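Side-chain contacts in peptide amidase (Stenotrophomonas maltophilia, PDB 1M22), which probably hydrolyses amide bonds, as a serine-dependent hydrolase of the amidase signature family: residues A[18-22]-A[23-27]; A[62-65]-A[66-70]; A[72-76]-A[77-81]. All coordinates share one frame; numbering follows the deposited sequence.

Contacts 1, 2 and 3 follow one another along the chain yet gather into one region: the centres of contacts 1 and 2 are about 11 Å apart, those of contacts 1 and 3 about 11 Å, and those of contacts 2 and 3 about 9 Å. Backbone and side-chain polar groups join them: S27 N lies 2.8 Å from D66 OD1 (contacts 1 and 2), S27 OG 2.8 Å from G80 O (contacts 1 and 3), and R65 O 2.8 Å from H79 NE2 (contacts 2 and 3), each a probable hydrogen bond. The region lies away from the active-site residues K86, S165 and S189, although the loop of contact 3 runs into strand 82-86, which ends at K86.

Contact 1 of 3, residues A[18-22]-A[23-27]; sequences ARMTA and GELDS
R19 and E24 meet through the backbone where helix 13-21 ends. E24 N donates to R19 O at 3.0 Å, and G23 N donates to M20 O at 3.1 Å. The positive phi of G23, 77°, lets the chain turn back on the last helical turn, so these bonds form a Schellman motif. From L25 the chain runs extended, and it returns L25 beside the helix: L25 O is 3.0 Å from M20 CA in a CA-H...O contact. One water donates to both M20 O (2.8 Å) and L25 O (2.8 Å), tying the helix end to the returning chain.

The apolar part is carried by L25. Its CG stands anti to the backbone N (chi1 175°), which lays the isobutyl group along the side chains of R19 and M20. L25 CG then packs on M20 CG at 4.0 Å, and L25 CB lies on R19 CB, also at 4.0 Å. Only the base of R19 takes part, since its extended chain leads the guanidinium away. The buried M20 bends at its thioether end; M20 SD passes 3.8 Å from S27 N, and CE goes on to H79 O and the side chain of I81.

Further along, D26 occupies the N-cap position of helix 27-43; its side chain caps a backbone nitrogen just past S27, and OD1 also bonds T29 OG1. The segment is thus a tight connection between two helices. Helix 58-70 borders it through R69, D66 and A62, loop residue Y8 packs on R19 and L25, and M20 reaches toward the residues leading into strand 82-86.

Contact 2 of 3, residues A[62-65]-A[66-70]; sequences AAER and DRERR
E64 puts CG anti to its backbone nitrogen (chi1 -167°) and then bends at chi2, while R67 bends at chi3; the two chains meet at about a right angle. R67 consequently grips a single oxygen side-on: E64 OE1 is 2.9 Å from R67 NH2 and 3.2 Å from R67 NE. OE1 lies in the guanidinium plane, but both nitrogens reach it from the same face of the carboxylate, whose plane is turned 61° from the guanidinium. A63 O lies 3.6 Å over the centre of that guanidinium.

R65 and E68 form the second pair differently. Their chains run side by side, with the flat groups 31° apart, and two bonds use separate oxygens: R65 NE to E68 OE1 at 3.1 Å and R65 NH2 to E68 OE2 at 3.0 Å. Both nitrogens come from above the carboxylate plane, and the oxygens are tilted from the guanidinium plane. E68 OE2 also forms a salt bridge with R75. E64 OE2 and E68 OE2 stand 4.5 Å apart, and one water donates to both, which probably eases the repulsion.

Both pairs are three residues apart on helix 58-70, the i to i+3 salt bridges of a charged, partly solvent-facing alpha-helix surface.

Contact 3 of 3, residues A[72-76]-A[77-81]; sequences GRLRG and PLHGI
A backbone-to-imidazole contact, backed by apolar groups, folds the loop between helix 58-70 and strand 82-86 onto itself, with H79 and R75 at its centre. The evidence is a hydrogen bond from R75 N to H79 ND1 at 2.9 Å, the donor lying 27° out of the ring plane. ND1 is therefore an acceptor, and because NE2 hydrogen-bonds to the carbonyl R65 O, which can only accept, the ring is probably neutral with its proton on NE2.

The loop reverses through two overlapping beta turns. G76 to H79 is a type I turn, closed by H79 N on G76 O at 3.1 Å, with P77 in its second position. L78 to I81 is a type II turn, in which I81 N bonds L78 O at 3.0 Å and G80 supplies the positive phi expected at its third position.

With CG anti to the backbone N (chi1 -167°), H79 turns its ring back beside L74 and R75, taking R75 N near its edge. L74 CD2 sits over one face of the H79 ring in a CH-pi contact, 3.8 Å from its centroid and 8° off the normal. R75 CB lies 3.5 Å from H79 ND1, and the extended chain of R75 continues past the ring; there NH1 bonds D119 O, while the salt bridge to helix 58-70 holds NH2. The loop also meets helix 13-21, where the side chain of Q17 bonds to P77 O and H79 O.

Contact 1 of 3, residues A[18-22]-A[23-27]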
loop_
_atom_site.group_PDB
_atom_site.type_symbol
_atom_site.label_atom_id
_atom_site.label_comp_id
_atom_site.label_asym_id
_atom_site.label_seq_id
_atom_site.Cartn_x
_atom_site.Cartn_y
_atom_site.Cartn_z
ATOM N N ALA A 18 0.002 -16.630 -18.462
ATOM C CA ALA A 18 0.271 -17.864 -19.192
ATOM C C ALA A 18 -1.020 -18.393 -19.812
ATOM O O ALA A 18 -1.024 -18.857 -20.953
ATOM C CB ALA A 18 0.871 -18.909 -18.259
ATOM N N ARG A 19 -2.115 -18.328 -19.061
ATOM C CA ARG A 19 -3.400 -18.804 -19.562
ATOM C C ARG A 19 -3.868 -17.994 -20.767
ATOM O O ARG A 19 -4.348 -18.558 -21.751
ATOM C CB ARG A 19 -4.465 -18.741 -18.466
ATOM C CG ARG A 19 -4.192 -19.635 -17.272
ATOM C CD ARG A 19 -5.333 -19.554 -16.273
ATOM N NE ARG A 19 -5.056 -20.291 -15.044
ATOM C CZ ARG A 19 -5.939 -20.469 -14.067
ATOM N NH1 ARG A 19 -7.161 -19.966 -14.174
ATOM N NH2 ARG A 19 -5.599 -21.148 -12.980
ATOM N N MET A 20 -3.732 -16.672 -20.693
ATOM C CA MET A 20 -4.145 -15.820 -21.799
ATOM C C MET A 20 -3.240 -16.040 -23.006
ATOM O O MET A 20 -3.703 -16.055 -24.145
ATOM C CB MET A 20 -4.116 -14.342 -21.385
ATOM C CG MET A 20 -5.175 -13.968 -20.349
ATOM S SD MET A 20 -5.328 -12.183 -20.056
ATOM C CE MET A 20 -3.960 -11.892 -18.935
ATOM N N THR A 21 -1.950 -16.228 -22.751
ATOM C CA THR A 21 -0.983 -16.447 -23.819
ATOM C C THR A 21 -1.206 -17.794 -24.510
ATOM O O THR A 21 -0.857 -17.964 -25.679
ATOM C CB THR A 21 0.458 -16.362 -23.266
ATOM O OG1 THR A 21 0.667 -15.057 -22.709
ATOM C CG2 THR A 21 1.484 -16.601 -24.369
ATOM N N ALA A 22 -1.801 -18.740 -23.790
ATOM C CA ALA A 22 -2.076 -20.064 -24.342
ATOM C C ALA A 22 -3.446 -20.095 -25.016
ATOM O O ALA A 22 -3.852 -21.118 -25.568
ATOM C CB ALA A 22 -2.013 -21.112 -23.243
ATOM N N GLY A 23 -4.154 -18.970 -24.961
ATOM C CA GLY A 23 -5.466 -18.879 -25.577
ATOM C C GLY A 23 -6.592 -19.543 -24.805
ATOM O O GLY A 23 -7.661 -19.799 -25.361
ATOM N N GLU A 24 -6.366 -19.822 -23.526
ATOM C CA GLU A 24 -7.388 -20.463 -22.705
ATOM C C GLU A 24 -8.162 -19.453 -21.867
ATOM O O GLU A 24 -9.099 -19.810 -21.153
ATOM C CB GLU A 24 -6.755 -21.506 -21.783
ATOM C CG GLU A 24 -6.125 -22.675 -22.513
ATOM C CD GLU A 24 -5.753 -23.808 -21.580
ATOM O OE1 GLU A 24 -6.666 -24.379 -20.947
ATOM O OE2 GLU A 24 -4.549 -24.127 -21.478
ATOM N N LEU A 25 -7.766 -18.190 -21.969
ATOM C CA LEU A 25 -8.406 -17.117 -21.219
ATOM C C LEU A 25 -8.126 -15.795 -21.914
ATOM O O LEU A 25 -7.081 -15.629 -22.539
ATOM C CB LEU A 25 -7.837 -17.061 -19.792
ATOM C CG LEU A 25 -8.292 -15.931 -18.859
ATOM C CD1 LEU A 25 -9.763 -16.105 -18.524
ATOM C CD2 LEU A 25 -7.457 -15.951 -17.587
ATOM N N ASP A 26 -9.068 -14.866 -21.841
ATOM C CA ASP A 26 -8.833 -13.551 -22.420
ATOM C C ASP A 26 -9.135 -12.492 -21.372
ATOM O O ASP A 26 -9.780 -12.769 -20.355
ATOM C CB ASP A 26 -9.654 -13.311 -23.691
ATOM C CG ASP A 26 -11.120 -13.578 -23.507
ATOM O OD1 ASP A 26 -11.671 -13.246 -22.438
ATOM O OD2 ASP A 26 -11.730 -14.112 -24.456
ATOM N N SER A 27 -8.658 -11.282 -21.618
ATOM C CA SER A 27 -8.844 -10.197 -20.673
ATOM C C SER A 27 -10.301 -9.857 -20.384
ATOM O O SER A 27 -10.652 -9.574 -19.239
ATOM C CB SER A 27 -8.106 -8.951 -21.157
ATOM O OG SER A 27 -8.091 -7.962 -20.140
HETATM O O HOH W 1 -6.163 -15.423 -25.205
#

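Contact 2 of 3, residues A[62-65]-A[66-70]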
loop_
_atom_site.group_PDB
_atom_site.type_symbol
_atom_site.label_atom_id
_atom_site.label_comp_id
_atom_site.label_asym_id
_atom_site.label_seq_id
_atom_site.Cartn_x
_atom_site.Cartn_y
_atom_site.Cartn_z
ATOM N N ALA A 62 -10.189 -3.902 -21.650
ATOM C CA ALA A 62 -9.921 -5.331 -21.737
ATOM C C ALA A 62 -10.062 -5.828 -23.178
ATOM O O ALA A 62 -9.234 -6.604 -23.660
ATOM C CB ALA A 62 -10.871 -6.098 -20.818
ATOM N N ALA A 63 -11.111 -5.375 -23.861
ATOM C CA ALA A 63 -11.358 -5.784 -25.242
ATOM C C ALA A 63 -10.260 -5.299 -26.182
ATOM O O ALA A 63 -9.917 -5.981 -27.148
ATOM C CB ALA A 63 -12.713 -5.264 -25.702
ATOM N N GLU A 64 -9.709 -4.123 -25.901
ATOM C CA GLU A 64 -8.644 -3.587 -26.734
ATOM C C GLU A 64 -7.371 -4.399 -26.502
ATOM O O GLU A 64 -6.628 -4.677 -27.441
ATOM C CB GLU A 64 -8.403 -2.110 -26.410
ATOM C CG GLU A 64 -7.530 -1.381 -27.427
ATOM C CD GLU A 64 -8.075 -1.469 -28.843
ATOM O OE1 GLU A 64 -9.288 -1.237 -29.034
ATOM O OE2 GLU A 64 -7.288 -1.764 -29.769
ATOM N N ARG A 65 -7.120 -4.787 -25.253
ATOM C CA ARG A 65 -5.935 -5.586 -24.957
ATOM C C ARG A 65 -6.056 -6.936 -25.668
ATOM O O ARG A 65 -5.065 -7.475 -26.154
ATOM C CB ARG A 65 -5.772 -5.821 -23.450
ATOM C CG ARG A 65 -5.694 -4.568 -22.561
ATOM C CD ARG A 65 -4.501 -3.637 -22.775
ATOM N NE ARG A 65 -4.669 -2.782 -23.911
ATOM C CZ ARG A 65 -5.037 -1.513 -24.053
ATOM N NH1 ARG A 65 -5.353 -0.662 -23.083
ATOM N NH2 ARG A 65 -5.097 -1.115 -25.306
ATOM N N ASP A 66 -7.269 -7.481 -25.726
ATOM C CA ASP A 66 -7.471 -8.758 -26.402
ATOM C C ASP A 66 -7.279 -8.613 -27.912
ATOM O O ASP A 66 -6.721 -9.501 -28.555
ATOM C CB ASP A 66 -8.860 -9.335 -26.099
ATOM C CG ASP A 66 -8.966 -9.892 -24.685
ATOM O OD1 ASP A 66 -7.919 -10.268 -24.111
ATOM O OD2 ASP A 66 -10.098 -9.973 -24.157
ATOM N N ARG A 67 -7.742 -7.503 -28.482
ATOM C CA ARG A 67 -7.561 -7.285 -29.914
ATOM C C ARG A 67 -6.064 -7.192 -30.211
ATOM O O ARG A 67 -5.577 -7.761 -31.191
ATOM C CB ARG A 67 -8.275 -6.006 -30.369
ATOM C CG ARG A 67 -9.776 -6.183 -30.619
ATOM C CD ARG A 67 -10.398 -4.934 -31.240
ATOM N NE ARG A 67 -10.602 -3.861 -30.271
ATOM C CZ ARG A 67 -11.620 -3.802 -29.418
ATOM N NH1 ARG A 67 -12.546 -4.752 -29.408
ATOM N NH2 ARG A 67 -11.711 -2.788 -28.571
ATOM N N GLU A 68 -5.332 -6.486 -29.353
ATOM C CA GLU A 68 -3.889 -6.345 -29.533
ATOM C C GLU A 68 -3.224 -7.716 -29.457
ATOM O O GLU A 68 -2.329 -8.025 -30.244
ATOM C CB GLU A 68 -3.302 -5.416 -28.466
ATOM C CG GLU A 68 -3.823 -3.988 -28.540
ATOM C CD GLU A 68 -3.341 -3.116 -27.395
ATOM O OE1 GLU A 68 -3.001 -3.663 -26.322
ATOM O OE2 GLU A 68 -3.320 -1.879 -27.558
ATOM N N ARG A 69 -3.664 -8.543 -28.512
ATOM C CA ARG A 69 -3.096 -9.877 -28.367
ATOM C C ARG A 69 -3.334 -10.690 -29.638
ATOM O O ARG A 69 -2.417 -11.328 -30.154
ATOM C CB ARG A 69 -3.713 -10.600 -27.166
ATOM C CG ARG A 69 -3.120 -11.983 -26.908
ATOM C CD ARG A 69 -3.782 -12.668 -25.718
ATOM N NE ARG A 69 -3.520 -11.983 -24.453
ATOM C CZ ARG A 69 -2.409 -12.121 -23.734
ATOM N NH1 ARG A 69 -1.435 -12.924 -24.142
ATOM N NH2 ARG A 69 -2.277 -11.457 -22.596
ATOM N N ARG A 70 -4.564 -10.660 -30.145
ATOM C CA ARG A 70 -4.894 -11.402 -31.356
ATOM C C ARG A 70 -4.105 -10.866 -32.551
ATOM O O ARG A 70 -3.887 -11.581 -33.530
ATOM C CB ARG A 70 -6.400 -11.324 -31.643
ATOM C CG ARG A 70 -7.281 -11.858 -30.511
ATOM C CD ARG A 70 -8.662 -12.282 -31.010
ATOM N NE ARG A 70 -9.448 -11.174 -31.548
ATOM C CZ ARG A 70 -10.058 -10.250 -30.809
ATOM N NH1 ARG A 70 -9.980 -10.294 -29.488
ATOM N NH2 ARG A 70 -10.747 -9.280 -31.395
HETATM O O HOH W 2 -11.687 -7.958 -28.348
HETATM O O HOH W 3 -4.732 -0.809 -29.705
#

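Contact 3 of 3, residues A[72-76]-A[77-81]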
loop_
_atom_site.group_PDB
_atom_site.type_symbol
_atom_site.label_atom_id
_atom_site.label_comp_id
_atom_site.label_asym_id
_atom_site.label_seq_id
_atom_site.Cartn_x
_atom_site.Cartn_y
_atom_site.Cartn_z
ATOM N N GLY A 72 -1.036 -9.833 -32.229
ATOM C CA GLY A 72 0.365 -10.096 -31.949
ATOM C C GLY A 72 1.135 -8.893 -31.437
ATOM O O GLY A 72 2.337 -8.772 -31.679
ATOM N N ARG A 73 0.453 -8.003 -30.724
ATOM C CA ARG A 73 1.090 -6.808 -30.183
ATOM C C ARG A 73 1.005 -6.759 -28.660
ATOM O O ARG A 73 0.321 -5.906 -28.091
ATOM C CB ARG A 73 0.444 -5.554 -30.779
ATOM C CG ARG A 73 0.574 -5.458 -32.293
ATOM C CD ARG A 73 -0.069 -4.190 -32.832
ATOM N NE ARG A 73 0.031 -4.108 -34.286
ATOM C CZ ARG A 73 -0.464 -3.113 -35.016
ATOM N NH1 ARG A 73 -1.097 -2.106 -34.429
ATOM N NH2 ARG A 73 -0.328 -3.125 -36.335
ATOM N N LEU A 74 1.711 -7.677 -28.005
ATOM C CA LEU A 74 1.719 -7.752 -26.548
ATOM C C LEU A 74 2.575 -6.659 -25.916
ATOM O O LEU A 74 3.617 -6.277 -26.452
ATOM C CB LEU A 74 2.214 -9.127 -26.100
ATOM C CG LEU A 74 1.297 -10.292 -26.481
ATOM C CD1 LEU A 74 1.954 -11.607 -26.102
ATOM C CD2 LEU A 74 -0.047 -10.140 -25.780
ATOM N N ARG A 75 2.135 -6.172 -24.760
ATOM C CA ARG A 75 2.829 -5.100 -24.053
ATOM C C ARG A 75 3.759 -5.558 -22.935
ATOM O O ARG A 75 4.572 -4.774 -22.446
ATOM C CB ARG A 75 1.800 -4.121 -23.491
ATOM C CG ARG A 75 1.032 -3.371 -24.564
ATOM C CD ARG A 75 -0.269 -2.813 -24.018
ATOM N NE ARG A 75 -0.996 -2.046 -25.024
ATOM C CZ ARG A 75 -0.708 -0.795 -25.358
ATOM N NH1 ARG A 75 0.294 -0.160 -24.762
ATOM N NH2 ARG A 75 -1.419 -0.177 -26.292
ATOM N N GLY A 76 3.637 -6.814 -22.524
ATOM C CA GLY A 76 4.488 -7.313 -21.462
ATOM C C GLY A 76 3.768 -8.225 -20.487
ATOM O O GLY A 76 2.634 -8.636 -20.735
ATOM N N PRO A 77 4.405 -8.545 -19.350
ATOM C CA PRO A 77 3.861 -9.419 -18.305
ATOM C C PRO A 77 2.480 -9.058 -17.762
ATOM O O PRO A 77 1.757 -9.932 -17.284
ATOM C CB PRO A 77 4.927 -9.355 -17.212
ATOM C CG PRO A 77 6.183 -9.103 -17.976
ATOM C CD PRO A 77 5.751 -8.071 -18.980
ATOM N N LEU A 78 2.115 -7.781 -17.827
ATOM C CA LEU A 78 0.821 -7.349 -17.305
ATOM C C LEU A 78 -0.262 -7.144 -18.361
ATOM O O LEU A 78 -1.341 -6.637 -18.052
ATOM C CB LEU A 78 0.981 -6.049 -16.507
ATOM C CG LEU A 78 1.912 -6.049 -15.290
ATOM C CD1 LEU A 78 1.832 -4.697 -14.598
ATOM C CD2 LEU A 78 1.520 -7.153 -14.322
ATOM N N HIS A 79 0.012 -7.549 -19.597
ATOM C CA HIS A 79 -0.955 -7.373 -20.675
ATOM C C HIS A 79 -2.287 -8.057 -20.375
ATOM O O HIS A 79 -2.359 -9.284 -20.270
ATOM C CB HIS A 79 -0.383 -7.918 -21.986
ATOM C CG HIS A 79 -1.159 -7.507 -23.197
ATOM N ND1 HIS A 79 -0.701 -6.557 -24.084
ATOM C CD2 HIS A 79 -2.372 -7.898 -23.657
ATOM C CE1 HIS A 79 -1.597 -6.380 -25.039
ATOM N NE2 HIS A 79 -2.620 -7.182 -24.804
ATOM N N GLY A 80 -3.339 -7.253 -20.240
ATOM C CA GLY A 80 -4.664 -7.788 -19.967
ATOM C C GLY A 80 -4.996 -8.077 -18.511
ATOM O O GLY A 80 -6.086 -8.558 -18.218
ATOM N N ILE A 81 -4.073 -7.780 -17.600
ATOM C CA ILE A 81 -4.281 -8.029 -16.170
ATOM C C ILE A 81 -5.099 -6.919 -15.504
ATOM O O ILE A 81 -4.705 -5.757 -15.530
ATOM C CB ILE A 81 -2.920 -8.152 -15.442
ATOM C CG1 ILE A 81 -2.137 -9.343 -15.998
ATOM C CG2 ILE A 81 -3.134 -8.285 -13.939
ATOM C CD1 ILE A 81 -2.773 -10.694 -15.736
#